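Local coordinates for uncharacterized protein (Bacteroides ovatus, PDB 3NQK) that is of unknown function but has two beta-rich parts, the first assigned to the E-set clan and the second to a BT_3044-like C-terminal family, at residues Y12-K16 with P128-V132; Q55-I59 with D134-A138; L302-I306 with Q315-W319. All coordinates share one frame; numbering follows the deposited sequence.

Overall arrangement
Interactions 1 and 2 belong to one N-terminal body and touch through Val13, which meets Ile59, Arg57 and Asp134, and through Ile131 on Ile59; their centres are 13 Å apart. Interaction 1 is the more buried and wholly apolar, a meeting of two sheets without a hydrogen bond. Interaction 2 lies at the end of the same sandwich, where strand 57-63 meets a loop; it is partly buried and held by polar bonds to backbone. Both reach the sheet containing strands 57-63 and 125-133. Interaction 3 stands apart, its centre about 28 Å and 39 Å from those of interactions 1 and 2, and docks the C-terminal tail on strand 292-307 through backbone, water and side-chain contacts.

Interaction 1: Y12-K16 with P128-V132; sequences YVSFK and PLTIV
Ser14 and Ile131 have the nearest CA atoms across strands 12-15 and 128-131, yet these lie 7.7 Å apart. The axes of the strand segments approach to 8.2 Å, and their N-to-C directions differ by 167°. This nearly antiparallel pair forms no hydrogen bond between the segments: the separation is that of strands in two stacked sheets, and the gap is filled mainly by side chains, some of which also touch the opposite backbone. Val13 and Phe15 point from one strand, Leu129 and Ile131 from the other, in the alternation expected when a strand turns one face inward.

Ile131 carries most of the contact from its side. Its CG1 is anti to the carbonyl carbon (chi1 -70°) and the chain is extended beyond it, which sends CD1 into the angle between Val13 and Phe15. There CD1 packs 3.9 Å from Val13 CG1 and lies over one face of the Phe15 ring, 4.3 Å from its centroid and offset toward the rim, a CH-pi contact. CG1 lies closer still to the same side of the ring, 3.6 Å from Phe15 CZ. The phenyl group meets Leu129 more lightly, with Phe15 CZ 4.0 Å from Leu129 CB and the two side chains crossing at about a right angle. With a serine in place of Phe15, Ile131 CD1 would probably lose the ring face it packs on, and a gap would open beside Leu129 CB.

Strand 12-15 is hydrogen-bonded to strand 38-48, whose Ile45 and Leu43 touch Val13 and Phe15. Strand 125-133 runs between 57-63 and 149-157, which contribute Ile61 against Ile131, Ala150 against Phe15 and Leu152 against Leu129. The contact therefore joins the two facing sheets of a beta sandwich, consistent with the E-set assignment.

Interaction 2: Q55-I59 with D134-A138; sequences QDRDI and DGSYA
Arg57 reaches across to the loop and presents the edge of its guanidinium group to the carbonyl of Asp134. NE donates to Asp134 O at 3.1 Å with an N-H...O angle of 169°, and the acceptor lies only 5° out of the guanidinium plane. A bend at chi3 turns the group this way; NH1 is bonded to Asn53 OD1, while NH2 packs against Ser136 CB at 3.5 Å. The Asp134 carboxylate instead folds back on its own loop. Its OD1 accepts from Ser136 N, closing an Asx turn, and from Ser136 OG at 2.8 Å, both donors coming from the same face of the carboxylate plane. Gly135, at positive phi (82°), brings its CA within 4.0 Å of Arg57 CB, where a side chain would point straight at the arginine. Farther along, extended Gln55 lays OE1 alongside Ser136 CA and takes a weak bond from Tyr137 N at 3.4 Å.

The loop follows strand 125-133, the antiparallel neighbour of 57-63, while strand 98-101 pairs with the other side of 57-63. Val13 of the facing sheet packs on Arg57, Ile59 and Asp134, so the loop and the start of strand 57-63 meet the edge strand 12-15 of that sheet.

Interaction 3: L302-I306 with Q315-W319; sequences LLRNI and QQIEW
Ile306 and Ile317 form a single beta bridge, their CA atoms 4.7 Å apart, beside which Glu318 N donates to Asn305 O at 3.0 Å with a nearly straight N-H...O angle of 173°. One water extends the pairing, accepting from Asn305 N and donating to Glu318 O; a second links Glu318 O to Asn305 ND2, weakly on the amide side.

Arg304 bends at chi2 and chi3 and runs back beside the tail, CD packing 3.7 Å from Ile317 CG2. Its guanidinium turns a face to Trp319, whose CH2 sits 3.8 Å above the centre, the two planes inclined by 46°. NH2 meanwhile donates to Ser161 O and Asn158 O, which hold the flat group. Ile317 CG2, anti to its own backbone N, also covers one face of the indole, so isoleucine and arginine both bear on Trp319. Farther along the same face of the strand, Ile306 CG2 packs on Gln316 CG at 3.6 Å.

Strand 264-279 pairs with 292-307 all along this segment, from Val269 to Glu265, and Arg261 salt-bridges Glu318. Trp319 stacks on Tyr30 of strand 27-32 and meets Phe157 of strand 149-157 edge-to-face, tying the C-terminus to the sheet of the N-terminal part.

Interaction 1: Y12-K16 with P128-V132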
ATOM      1  N   TYR A  12      -7.312   1.862 -25.988  1.00 68.94           N
ATOM      2  CA  TYR A  12      -8.530   1.760 -25.210  1.00 67.37           C
ATOM      3  C   TYR A  12      -8.308   2.380 -23.816  1.00 63.00           C
ATOM      4  O   TYR A  12      -7.295   2.107 -23.168  1.00 64.58           O
ATOM      5  CB  TYR A  12      -8.914   0.263 -25.094  1.00 68.17           C
ATOM      6  CG  TYR A  12     -10.249  -0.031 -24.392  1.00 81.28           C
ATOM      7  CD1 TYR A  12     -11.476   0.253 -25.016  1.00 92.20           C
ATOM      8  CD2 TYR A  12     -10.280  -0.695 -23.156  1.00 88.22           C
ATOM      9  CE1 TYR A  12     -12.705  -0.047 -24.385  1.00 91.28           C
ATOM     10  CE2 TYR A  12     -11.505  -1.005 -22.523  1.00 89.03           C
ATOM     11  CZ  TYR A  12     -12.704  -0.673 -23.142  1.00 89.24           C
ATOM     12  OH  TYR A  12     -13.893  -0.976 -22.525  1.00 85.05           O
ATOM     13  N   VAL A  13      -9.248   3.227 -23.374  1.00 55.87           N
ATOM     14  CA  VAL A  13      -9.155   3.879 -22.066  1.00 49.75           C
ATOM     15  C   VAL A  13     -10.169   3.284 -21.118  1.00 48.78           C
ATOM     16  O   VAL A  13     -11.348   3.301 -21.401  1.00 49.48           O
ATOM     17  CB  VAL A  13      -9.435   5.374 -22.172  1.00 50.98           C
ATOM     18  CG1 VAL A  13      -9.404   6.037 -20.766  1.00 41.82           C
ATOM     19  CG2 VAL A  13      -8.445   6.028 -23.096  1.00 46.13           C
ATOM     20  N   SER A  14      -9.711   2.832 -19.950  1.00 46.53           N
ATOM     21  CA  SER A  14     -10.581   2.154 -19.005  1.00 44.43           C
ATOM     22  C   SER A  14     -10.163   2.345 -17.545  1.00 44.50           C
ATOM     23  O   SER A  14      -9.081   2.853 -17.254  1.00 45.41           O
ATOM     24  CB  SER A  14     -10.606   0.678 -19.309  1.00 44.60           C
ATOM     25  OG  SER A  14      -9.333   0.116 -19.117  1.00 38.86           O
ATOM     26  N   PHE A  15     -11.048   1.919 -16.639  1.00 44.86           N
ATOM     27  CA  PHE A  15     -10.818   1.995 -15.205  1.00 45.57           C
ATOM     28  C   PHE A  15     -10.121   0.744 -14.733  1.00 46.71           C
ATOM     29  O   PHE A  15     -10.343  -0.331 -15.278  1.00 44.90           O
ATOM     30  CB  PHE A  15     -12.153   2.089 -14.458  1.00 45.20           C
ATOM     31  CG  PHE A  15     -12.977   3.305 -14.805  1.00 46.17           C
ATOM     32  CD1 PHE A  15     -12.640   4.560 -14.300  1.00 46.34           C
ATOM     33  CD2 PHE A  15     -14.145   3.179 -15.528  1.00 47.26           C
ATOM     34  CE1 PHE A  15     -13.416   5.658 -14.562  1.00 45.85           C
ATOM     35  CE2 PHE A  15     -14.931   4.282 -15.794  1.00 51.10           C
ATOM     36  CZ  PHE A  15     -14.562   5.526 -15.314  1.00 49.49           C
ATOM     37  N   LYS A  16      -9.305   0.865 -13.691  1.00 50.68           N
ATOM     38  CA  LYS A  16      -8.682  -0.320 -13.091  1.00 55.39           C
ATOM     39  C   LYS A  16      -8.806  -0.312 -11.572  1.00 55.89           C
ATOM     40  O   LYS A  16      -7.955   0.239 -10.863  1.00 55.40           O
ATOM     41  CB  LYS A  16      -7.216  -0.436 -13.500  1.00 57.40           C
ATOM     42  CG  LYS A  16      -6.769  -1.870 -13.781  1.00 65.11           C
ATOM     43  CD  LYS A  16      -7.408  -2.410 -15.094  1.00 73.24           C
ATOM     44  CE  LYS A  16      -6.783  -3.747 -15.526  1.00 79.68           C
ATOM     45  NZ  LYS A  16      -6.822  -4.783 -14.422  1.00 76.32           N
ATOM     46  N   PRO A 128     -22.106   4.163 -10.268  1.00 38.17           N
ATOM     47  CA  PRO A 128     -21.855   3.737 -11.634  1.00 40.08           C
ATOM     48  C   PRO A 128     -21.166   4.803 -12.439  1.00 40.94           C
ATOM     49  O   PRO A 128     -21.730   5.882 -12.647  1.00 41.23           O
ATOM     50  CB  PRO A 128     -23.246   3.506 -12.174  1.00 39.74           C
ATOM     51  CG  PRO A 128     -24.062   4.489 -11.478  1.00 38.38           C
ATOM     52  CD  PRO A 128     -23.475   4.625 -10.097  1.00 39.03           C
ATOM     53  N   LEU A 129     -19.948   4.507 -12.886  1.00 40.88           N
ATOM     54  CA  LEU A 129     -19.155   5.452 -13.662  1.00 41.77           C
ATOM     55  C   LEU A 129     -18.971   4.951 -15.064  1.00 42.40           C
ATOM     56  O   LEU A 129     -18.733   3.765 -15.289  1.00 41.55           O
ATOM     57  CB  LEU A 129     -17.791   5.656 -13.022  1.00 41.20           C
ATOM     58  CG  LEU A 129     -17.818   6.156 -11.581  1.00 42.08           C
ATOM     59  CD1 LEU A 129     -16.401   6.234 -11.011  1.00 39.86           C
ATOM     60  CD2 LEU A 129     -18.501   7.487 -11.506  1.00 36.56           C
ATOM     61  N   THR A 130     -19.100   5.858 -16.015  1.00 43.40           N
ATOM     62  CA  THR A 130     -18.893   5.547 -17.402  1.00 44.70           C
ATOM     63  C   THR A 130     -17.991   6.626 -18.004  1.00 44.36           C
ATOM     64  O   THR A 130     -17.998   7.785 -17.558  1.00 42.24           O
ATOM     65  CB  THR A 130     -20.251   5.490 -18.178  1.00 46.81           C
ATOM     66  OG1 THR A 130     -20.055   4.909 -19.473  1.00 53.60           O
ATOM     67  CG2 THR A 130     -20.839   6.888 -18.342  1.00 53.19           C
ATOM     68  N   ILE A 131     -17.172   6.233 -18.959  1.00 45.85           N
ATOM     69  CA  ILE A 131     -16.318   7.174 -19.665  1.00 46.81           C
ATOM     70  C   ILE A 131     -17.031   7.581 -20.911  1.00 50.19           C
ATOM     71  O   ILE A 131     -17.078   6.820 -21.884  1.00 51.50           O
ATOM     72  CB  ILE A 131     -14.985   6.539 -20.035  1.00 45.99           C
ATOM     73  CG1 ILE A 131     -14.167   6.306 -18.783  1.00 48.05           C
ATOM     74  CG2 ILE A 131     -14.213   7.430 -21.008  1.00 49.99           C
ATOM     75  CD1 ILE A 131     -12.864   5.703 -19.035  1.00 55.03           C
ATOM     76  N   VAL A 132     -17.604   8.783 -20.893  1.00 51.42           N
ATOM     77  CA  VAL A 132     -18.389   9.270 -22.019  1.00 53.70           C
ATOM     78  C   VAL A 132     -17.515   9.844 -23.185  1.00 55.51           C
ATOM     79  O   VAL A 132     -18.024  10.089 -24.268  1.00 58.42           O
ATOM     80  CB  VAL A 132     -19.445  10.332 -21.551  1.00 54.42           C
ATOM     81  CG1 VAL A 132     -20.358   9.729 -20.507  1.00 51.68           C
ATOM     82  CG2 VAL A 132     -18.766  11.581 -21.000  1.00 53.26           C
TER

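Interaction 2: Q55-I59 with D134-A138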
ATOM      1  N   GLN A  55      -1.281  11.123 -27.501  1.00 69.94           N
ATOM      2  CA  GLN A  55      -2.287  12.202 -27.472  1.00 70.63           C
ATOM      3  C   GLN A  55      -2.464  12.766 -26.069  1.00 67.26           C
ATOM      4  O   GLN A  55      -2.540  12.013 -25.102  1.00 64.95           O
ATOM      5  CB  GLN A  55      -3.664  11.678 -27.957  1.00 71.76           C
ATOM      6  CG  GLN A  55      -3.703  11.122 -29.402  1.00 77.61           C
ATOM      7  CD  GLN A  55      -5.160  10.805 -29.894  1.00 84.80           C
ATOM      8  OE1 GLN A  55      -6.086  11.615 -29.719  1.00 88.73           O
ATOM      9  NE2 GLN A  55      -5.333   9.647 -30.529  1.00 80.89           N
ATOM     10  N   ASP A  56      -2.505  14.093 -25.951  1.00 66.41           N
ATOM     11  CA  ASP A  56      -2.999  14.706 -24.730  1.00 64.97           C
ATOM     12  C   ASP A  56      -4.478  14.375 -24.727  1.00 61.71           C
ATOM     13  O   ASP A  56      -5.151  14.546 -25.735  1.00 60.60           O
ATOM     14  CB  ASP A  56      -2.787  16.230 -24.714  1.00 66.57           C
ATOM     15  CG  ASP A  56      -1.339  16.634 -24.329  1.00 76.58           C
ATOM     16  OD1 ASP A  56      -0.420  16.536 -25.191  1.00 81.94           O
ATOM     17  OD2 ASP A  56      -1.147  17.123 -23.192  1.00 81.63           O
ATOM     18  N   ARG A  57      -4.960  13.799 -23.636  1.00 58.92           N
ATOM     19  CA  ARG A  57      -6.339  13.355 -23.573  1.00 57.48           C
ATOM     20  C   ARG A  57      -7.041  13.960 -22.389  1.00 57.58           C
ATOM     21  O   ARG A  57      -6.558  13.883 -21.258  1.00 55.74           O
ATOM     22  CB  ARG A  57      -6.413  11.822 -23.493  1.00 54.57           C
ATOM     23  CG  ARG A  57      -5.494  11.115 -24.486  1.00 58.62           C
ATOM     24  CD  ARG A  57      -5.425   9.619 -24.261  1.00 47.88           C
ATOM     25  NE  ARG A  57      -6.465   8.911 -24.995  1.00 58.75           N
ATOM     26  CZ  ARG A  57      -6.249   8.103 -26.038  1.00 62.87           C
ATOM     27  NH1 ARG A  57      -5.014   7.847 -26.460  1.00 56.68           N
ATOM     28  NH2 ARG A  57      -7.279   7.500 -26.627  1.00 69.78           N
ATOM     29  N   ASP A  58      -8.135  14.657 -22.674  1.00 59.28           N
ATOM     30  CA  ASP A  58      -9.030  15.129 -21.654  1.00 59.52           C
ATOM     31  C   ASP A  58     -10.167  14.139 -21.589  1.00 57.18           C
ATOM     32  O   ASP A  58     -10.983  14.073 -22.499  1.00 59.87           O
ATOM     33  CB  ASP A  58      -9.541  16.541 -21.986  1.00 60.08           C
ATOM     34  CG  ASP A  58      -8.491  17.619 -21.725  1.00 65.74           C
ATOM     35  OD1 ASP A  58      -7.961  17.685 -20.581  1.00 66.92           O
ATOM     36  OD2 ASP A  58      -8.201  18.404 -22.656  1.00 76.84           O
ATOM     37  N   ILE A  59     -10.176  13.319 -20.542  1.00 53.12           N
ATOM     38  CA  ILE A  59     -11.156  12.250 -20.401  1.00 50.62           C
ATOM     39  C   ILE A  59     -12.328  12.723 -19.589  1.00 50.39           C
ATOM     40  O   ILE A  59     -12.155  13.377 -18.571  1.00 53.21           O
ATOM     41  CB  ILE A  59     -10.518  11.011 -19.731  1.00 49.99           C
ATOM     42  CG1 ILE A  59      -9.417  10.440 -20.638  1.00 53.86           C
ATOM     43  CG2 ILE A  59     -11.581   9.932 -19.439  1.00 52.98           C
ATOM     44  CD1 ILE A  59      -8.400   9.576 -19.920  1.00 52.94           C
ATOM     45  N   ASP A 134     -13.122   9.396 -24.395  1.00 55.20           N
ATOM     46  CA  ASP A 134     -11.755   8.899 -24.045  1.00 54.41           C
ATOM     47  C   ASP A 134     -10.621   9.848 -24.451  1.00 56.05           C
ATOM     48  O   ASP A 134      -9.446   9.454 -24.447  1.00 56.42           O
ATOM     49  CB  ASP A 134     -11.505   7.483 -24.637  1.00 53.27           C
ATOM     50  CG  ASP A 134     -11.442   7.470 -26.173  1.00 56.90           C
ATOM     51  OD1 ASP A 134     -11.452   8.550 -26.807  1.00 58.53           O
ATOM     52  OD2 ASP A 134     -11.369   6.366 -26.741  1.00 68.52           O
ATOM     53  N   GLY A 135     -10.976  11.073 -24.853  1.00 56.68           N
ATOM     54  CA  GLY A 135      -9.983  12.110 -25.160  1.00 57.14           C
ATOM     55  C   GLY A 135      -9.356  12.042 -26.543  1.00 58.43           C
ATOM     56  O   GLY A 135      -8.638  12.965 -26.941  1.00 58.63           O
ATOM     57  N   SER A 136      -9.641  10.965 -27.287  1.00 59.62           N
ATOM     58  CA  SER A 136      -9.071  10.774 -28.629  1.00 62.20           C
ATOM     59  C   SER A 136      -9.855  11.554 -29.680  1.00 64.86           C
ATOM     60  O   SER A 136     -10.994  11.961 -29.436  1.00 62.44           O
ATOM     61  CB  SER A 136      -9.055   9.289 -28.996  1.00 61.91           C
ATOM     62  OG  SER A 136     -10.343   8.830 -29.317  1.00 61.74           O
ATOM     63  N   TYR A 137      -9.264  11.699 -30.872  1.00 68.65           N
ATOM     64  CA  TYR A 137      -9.864  12.514 -31.940  1.00 73.36           C
ATOM     65  C   TYR A 137     -11.179  11.915 -32.500  1.00 78.17           C
ATOM     66  O   TYR A 137     -11.311  10.699 -32.648  1.00 77.15           O
ATOM     67  CB  TYR A 137      -8.847  12.756 -33.096  1.00 74.80           C
ATOM     68  CG  TYR A 137      -9.443  13.547 -34.255  1.00 71.72           C
ATOM     69  CD1 TYR A 137      -9.913  14.856 -34.062  1.00 68.83           C
ATOM     70  CD2 TYR A 137      -9.595  12.973 -35.522  1.00 67.96           C
ATOM     71  CE1 TYR A 137     -10.513  15.574 -35.102  1.00 69.77           C
ATOM     72  CE2 TYR A 137     -10.192  13.688 -36.575  1.00 65.56           C
ATOM     73  CZ  TYR A 137     -10.651  14.990 -36.352  1.00 68.03           C
ATOM     74  OH  TYR A 137     -11.255  15.707 -37.370  1.00 60.59           O
ATOM     75  N   ALA A 138     -12.132  12.803 -32.822  1.00 85.08           N
ATOM     76  CA  ALA A 138     -13.444  12.409 -33.360  1.00 91.39           C
ATOM     77  C   ALA A 138     -14.282  11.726 -32.280  1.00 94.40           C
ATOM     78  O   ALA A 138     -14.845  12.397 -31.424  1.00 94.65           O
ATOM     79  CB  ALA A 138     -13.284  11.493 -34.611  1.00 92.72           C
TER

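Interaction 3: L302-I306 with Q315-W319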
ATOM      1  N   LEU A 302     -15.755 -11.571  14.634  1.00 35.65           N
ATOM      2  CA  LEU A 302     -15.342 -11.050  13.348  1.00 34.24           C
ATOM      3  C   LEU A 302     -13.854 -11.246  13.212  1.00 35.07           C
ATOM      4  O   LEU A 302     -13.104 -10.960  14.147  1.00 39.85           O
ATOM      5  CB  LEU A 302     -15.678  -9.566  13.268  1.00 33.45           C
ATOM      6  CG  LEU A 302     -15.022  -8.794  12.141  1.00 33.54           C
ATOM      7  CD1 LEU A 302     -15.622  -9.222  10.778  1.00 24.85           C
ATOM      8  CD2 LEU A 302     -15.179  -7.281  12.368  1.00 25.97           C
ATOM      9  N   LEU A 303     -13.429 -11.776  12.078  1.00 34.03           N
ATOM     10  CA  LEU A 303     -11.993 -11.981  11.784  1.00 33.92           C
ATOM     11  C   LEU A 303     -11.535 -10.989  10.772  1.00 33.53           C
ATOM     12  O   LEU A 303     -12.229 -10.706   9.821  1.00 34.14           O
ATOM     13  CB  LEU A 303     -11.751 -13.377  11.237  1.00 33.78           C
ATOM     14  CG  LEU A 303     -10.391 -13.659  10.556  1.00 37.99           C
ATOM     15  CD1 LEU A 303      -9.243 -13.486  11.508  1.00 31.83           C
ATOM     16  CD2 LEU A 303     -10.377 -15.066   9.971  1.00 33.92           C
ATOM     17  N   ARG A 304     -10.341 -10.488  10.954  1.00 35.11           N
ATOM     18  CA  ARG A 304      -9.787  -9.523  10.043  1.00 36.79           C
ATOM     19  C   ARG A 304      -8.332  -9.929   9.761  1.00 38.54           C
ATOM     20  O   ARG A 304      -7.523  -9.993  10.665  1.00 40.87           O
ATOM     21  CB  ARG A 304      -9.889  -8.129  10.676  1.00 37.04           C
ATOM     22  CG  ARG A 304      -9.499  -6.959   9.801  1.00 38.37           C
ATOM     23  CD  ARG A 304     -10.404  -6.764   8.617  1.00 46.10           C
ATOM     24  NE  ARG A 304     -11.791  -6.407   8.946  1.00 41.41           N
ATOM     25  CZ  ARG A 304     -12.189  -5.199   9.306  1.00 47.05           C
ATOM     26  NH1 ARG A 304     -11.297  -4.246   9.558  1.00 56.13           N
ATOM     27  NH2 ARG A 304     -13.475  -4.957   9.486  1.00 45.18           N
ATOM     28  N   ASN A 305      -8.050 -10.316   8.525  1.00 38.43           N
ATOM     29  CA  ASN A 305      -6.719 -10.801   8.161  1.00 39.54           C
ATOM     30  C   ASN A 305      -5.831  -9.677   7.696  1.00 39.59           C
ATOM     31  O   ASN A 305      -6.199  -8.936   6.787  1.00 38.18           O
ATOM     32  CB  ASN A 305      -6.835 -11.845   7.071  1.00 39.95           C
ATOM     33  CG  ASN A 305      -7.664 -13.020   7.494  1.00 45.07           C
ATOM     34  OD1 ASN A 305      -7.350 -13.696   8.466  1.00 52.25           O
ATOM     35  ND2 ASN A 305      -8.742 -13.262   6.781  1.00 54.59           N
ATOM     36  N   ILE A 306      -4.631  -9.577   8.279  1.00 39.79           N
ATOM     37  CA  ILE A 306      -3.743  -8.437   8.011  1.00 40.99           C
ATOM     38  C   ILE A 306      -2.355  -8.849   7.608  1.00 42.96           C
ATOM     39  O   ILE A 306      -1.675  -9.572   8.336  1.00 45.17           O
ATOM     40  CB  ILE A 306      -3.607  -7.560   9.235  1.00 41.71           C
ATOM     41  CG1 ILE A 306      -4.947  -6.908   9.571  1.00 43.00           C
ATOM     42  CG2 ILE A 306      -2.534  -6.498   9.006  1.00 40.64           C
ATOM     43  CD1 ILE A 306      -4.928  -6.099  10.904  1.00 41.17           C
ATOM     44  N   GLN A 315      -4.532  -0.586   3.292  1.00 59.32           N
ATOM     45  CA  GLN A 315      -3.952  -1.408   2.236  1.00 60.08           C
ATOM     46  C   GLN A 315      -3.611  -2.822   2.733  1.00 56.08           C
ATOM     47  O   GLN A 315      -3.739  -3.794   1.989  1.00 56.59           O
ATOM     48  CB  GLN A 315      -2.688  -0.700   1.666  1.00 64.09           C
ATOM     49  CG  GLN A 315      -1.908  -1.487   0.550  1.00 75.01           C
ATOM     50  CD  GLN A 315      -2.636  -1.527  -0.803  1.00 78.98           C
ATOM     51  OE1 GLN A 315      -3.203  -0.522  -1.254  1.00 84.12           O
ATOM     52  NE2 GLN A 315      -2.567  -2.678  -1.478  1.00 73.98           N
ATOM     53  N   GLN A 316      -3.242  -2.929   4.012  1.00 51.78           N
ATOM     54  CA  GLN A 316      -2.782  -4.203   4.594  1.00 47.80           C
ATOM     55  C   GLN A 316      -3.882  -5.279   4.726  1.00 45.76           C
ATOM     56  O   GLN A 316      -3.578  -6.464   4.814  1.00 46.14           O
ATOM     57  CB  GLN A 316      -2.115  -3.962   5.982  1.00 47.19           C
ATOM     58  CG  GLN A 316      -3.077  -3.518   7.100  1.00 43.44           C
ATOM     59  CD  GLN A 316      -2.363  -3.237   8.454  1.00 50.58           C
ATOM     60  OE1 GLN A 316      -1.150  -3.024   8.503  1.00 60.12           O
ATOM     61  NE2 GLN A 316      -3.132  -3.223   9.536  1.00 47.71           N
ATOM     62  N   ILE A 317      -5.144  -4.875   4.754  1.00 42.12           N
ATOM     63  CA  ILE A 317      -6.226  -5.852   4.943  1.00 42.00           C
ATOM     64  C   ILE A 317      -6.390  -6.717   3.718  1.00 41.98           C
ATOM     65  O   ILE A 317      -6.313  -6.233   2.605  1.00 44.79           O
ATOM     66  CB  ILE A 317      -7.583  -5.177   5.228  1.00 41.44           C
ATOM     67  CG1 ILE A 317      -7.505  -4.319   6.486  1.00 35.76           C
ATOM     68  CG2 ILE A 317      -8.671  -6.233   5.374  1.00 35.49           C
ATOM     69  CD1 ILE A 317      -8.474  -3.193   6.493  1.00 31.84           C
ATOM     70  N   GLU A 318      -6.608  -8.006   3.942  1.00 42.22           N
ATOM     71  CA  GLU A 318      -6.930  -8.941   2.883  1.00 43.05           C
ATOM     72  C   GLU A 318      -8.397  -9.286   2.979  1.00 44.85           C
ATOM     73  O   GLU A 318      -8.816 -10.069   3.830  1.00 41.71           O
ATOM     74  CB  GLU A 318      -6.085 -10.205   2.997  1.00 43.27           C
ATOM     75  CG  GLU A 318      -4.580  -9.936   2.904  1.00 50.25           C
ATOM     76  CD  GLU A 318      -3.743 -11.219   2.755  1.00 56.76           C
ATOM     77  OE1 GLU A 318      -4.286 -12.340   3.000  1.00 47.60           O
ATOM     78  OE2 GLU A 318      -2.542 -11.099   2.395  1.00 50.21           O
ATOM     79  N   TRP A 319      -9.191  -8.651   2.142  1.00 49.89           N
ATOM     80  CA  TRP A 319     -10.617  -8.882   2.139  1.00 53.01           C
ATOM     81  C   TRP A 319     -10.938 -10.207   1.427  1.00 54.66           C
ATOM     82  O   TRP A 319     -10.223 -10.582   0.486  1.00 54.14           O
ATOM     83  CB  TRP A 319     -11.331  -7.715   1.457  1.00 54.87           C
ATOM     84  CG  TRP A 319     -11.160  -6.401   2.184  1.00 50.45           C
ATOM     85  CD1 TRP A 319     -10.313  -5.374   1.851  1.00 48.89           C
ATOM     86  CD2 TRP A 319     -11.839  -5.993   3.367  1.00 43.66           C
ATOM     87  NE1 TRP A 319     -10.434  -4.347   2.760  1.00 46.03           N
ATOM     88  CE2 TRP A 319     -11.373  -4.697   3.694  1.00 46.59           C
ATOM     89  CE3 TRP A 319     -12.808  -6.589   4.180  1.00 37.31           C
ATOM     90  CZ2 TRP A 319     -11.836  -3.999   4.796  1.00 41.44           C
ATOM     91  CZ3 TRP A 319     -13.265  -5.899   5.274  1.00 44.05           C
ATOM     92  CH2 TRP A 319     -12.780  -4.612   5.578  1.00 44.94           C
ATOM     93  OXT TRP A 319     -11.879 -10.951   1.812  1.00 54.60           O
TER
HETATM   94  O   HOH W   1      -8.055 -12.917   3.721  1.00 41.15           O
HETATM   95  O   HOH W   2      -9.774  -9.619   6.326  1.00 50.35           O